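Local coordinates for protein N-acetylneuraminate lyase (PDB 4WOZ) that belongs to the dihydrodipicolinate synthetase family of lyases and folds as a TIM barrel, with four chains in its assembly, at residues 226-229 with 230-234. Residues are numbered along the deposited sequence; the frame is centred on the assembly and turned at random.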
loop_
_atom_site.group_PDB
_atom_site.type_symbol
_atom_site.label_atom_id
_atom_site.label_comp_id
_atom_site.label_asym_id
_atom_site.label_seq_id
_atom_site.Cartn_x
_atom_site.Cartn_y
_atom_site.Cartn_z
ATOM N N ARG A 226 32.936 2.515 -9.704
ATOM C CA ARG A 226 31.914 3.159 -10.528
ATOM C C ARG A 226 31.095 4.145 -9.696
ATOM O O ARG A 226 30.753 5.227 -10.158
ATOM C CB ARG A 226 30.957 2.128 -11.141
ATOM C CG ARG A 226 31.556 1.274 -12.245
ATOM C CD ARG A 226 30.461 0.497 -12.963
ATOM N NE ARG A 226 30.998 -0.444 -13.939
ATOM C CZ ARG A 226 31.342 -1.701 -13.668
ATOM N NH1 ARG A 226 31.210 -2.190 -12.441
ATOM N NH2 ARG A 226 31.810 -2.476 -14.638
ATOM N N ALA A 227 30.769 3.763 -8.466
ATOM C CA ALA A 227 29.988 4.646 -7.608
ATOM C C ALA A 227 30.701 5.986 -7.480
ATOM O O ALA A 227 30.075 7.039 -7.584
ATOM C CB ALA A 227 29.792 4.017 -6.235
ATOM N N ARG A 228 32.014 5.939 -7.263
ATOM C CA ARG A 228 32.804 7.156 -7.137
ATOM C C ARG A 228 32.812 7.928 -8.457
ATOM O O ARG A 228 32.722 9.157 -8.459
ATOM C CB ARG A 228 34.240 6.831 -6.706
ATOM C CG ARG A 228 35.133 8.068 -6.566
ATOM C CD ARG A 228 36.470 7.735 -5.923
ATOM N NE ARG A 228 36.332 7.378 -4.512
ATOM C CZ ARG A 228 36.156 8.256 -3.529
ATOM N NH1 ARG A 228 36.102 9.553 -3.797
ATOM N NH2 ARG A 228 36.026 7.835 -2.277
ATOM N N GLN A 229 32.913 7.217 -9.578
ATOM C CA GLN A 229 32.906 7.888 -10.877
ATOM C C GLN A 229 31.580 8.628 -11.080
ATOM O O GLN A 229 31.562 9.768 -11.539
ATOM C CB GLN A 229 33.120 6.881 -12.015
ATOM C CG GLN A 229 34.411 6.077 -11.902
ATOM C CD GLN A 229 34.610 5.108 -13.059
ATOM O OE1 GLN A 229 33.696 4.367 -13.431
ATOM N NE2 GLN A 229 35.813 5.103 -13.626
ATOM N N ILE A 230 30.468 7.987 -10.728
ATOM C CA ILE A 230 29.160 8.620 -10.883
ATOM C C ILE A 230 29.095 9.907 -10.070
ATOM O O ILE A 230 28.723 10.953 -10.585
ATOM C CB ILE A 230 28.003 7.688 -10.420
ATOM C CG1 ILE A 230 27.905 6.469 -11.343
ATOM C CG2 ILE A 230 26.674 8.451 -10.438
ATOM C CD1 ILE A 230 26.899 5.439 -10.892
ATOM N N PHE A 231 29.460 9.819 -8.797
ATOM C CA PHE A 231 29.436 10.974 -7.906
ATOM C C PHE A 231 30.360 12.088 -8.405
ATOM O O PHE A 231 29.945 13.230 -8.566
ATOM C CB PHE A 231 29.853 10.535 -6.497
ATOM C CG PHE A 231 29.539 11.540 -5.423
ATOM C CD1 PHE A 231 28.219 11.868 -5.122
ATOM C CD2 PHE A 231 30.564 12.156 -4.709
ATOM C CE1 PHE A 231 27.920 12.800 -4.122
ATOM C CE2 PHE A 231 30.278 13.093 -3.703
ATOM C CZ PHE A 231 28.953 13.414 -3.411
ATOM N N GLU A 232 31.614 11.745 -8.668
ATOM C CA GLU A 232 32.587 12.731 -9.123
ATOM C C GLU A 232 32.338 13.325 -10.510
ATOM O O GLU A 232 32.566 14.515 -10.721
ATOM C CB GLU A 232 33.994 12.139 -9.006
ATOM C CG GLU A 232 34.512 12.227 -7.574
ATOM C CD GLU A 232 35.792 11.455 -7.335
ATOM O OE1 GLU A 232 36.559 11.246 -8.296
ATOM O OE2 GLU A 232 36.037 11.070 -6.172
ATOM N N LEU A 233 31.872 12.516 -11.456
ATOM C CA LEU A 233 31.577 13.047 -12.781
ATOM C C LEU A 233 30.435 14.055 -12.641
ATOM O O LEU A 233 30.449 15.120 -13.266
ATOM C CB LEU A 233 31.154 11.926 -13.732
ATOM C CG LEU A 233 32.276 11.029 -14.264
ATOM C CD1 LEU A 233 31.674 9.760 -14.850
ATOM C CD2 LEU A 233 33.097 11.788 -15.313
ATOM N N THR A 234 29.448 13.714 -11.810
ATOM C CA THR A 234 28.302 14.586 -11.587
ATOM C C THR A 234 28.734 15.920 -10.978
ATOM O O THR A 234 28.353 16.978 -11.466
ATOM C CB THR A 234 27.249 13.927 -10.655
ATOM O OG1 THR A 234 26.739 12.733 -11.266
ATOM C CG2 THR A 234 26.087 14.886 -10.411
#
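An i to i+4 salt bridge between Arg228 and Glu232 ties successive turns of helix 220-235, the helix that follows the last strand, 214-217, of the eight-stranded parallel TIM barrel. Arg228 NH1 donates to Glu232 OE2 over 2.8 Å, with an N-H...O angle of 156°. The oxygen sits at the edge of the guanidinium, in its plane, and is met nearly along its C-O axis, while the two flat groups are turned 57° against each other. Arginine suits the place because its chain can run out with CG anti to the backbone N (chi1 179°), which sets Arg228 CG 3.2 Å from Glu232 OE2, and then bend at chi3 to bring NH1 to the carboxylate. Glutamate suits its own because its chain, extended beyond CG, is long enough to carry the acid across to the arginine four residues earlier. The guanidinium, held by Glu232 at NH1 and by Asp51 and the Lys49 carbonyl at NH2, is probably restrained in rotation, and its charge is probably shared between two acids. Beneath the side chains the helical ladder is regular, as in Ile230 N to Arg226 O at 2.8 Å. Ile230, branched and apolar, is buried against Met204 of helix 204-209 and Val245 of helix 239-259. Thr234 packs between the same two helices, where a small residue with a hydroxyl fits because its polar end is satisfied within its own helix: OG1 donates to Ile230 O at 2.8 Å, reaching that carbonyl from the face opposite to Thr234 N, which bonds to it at 3.1 Å.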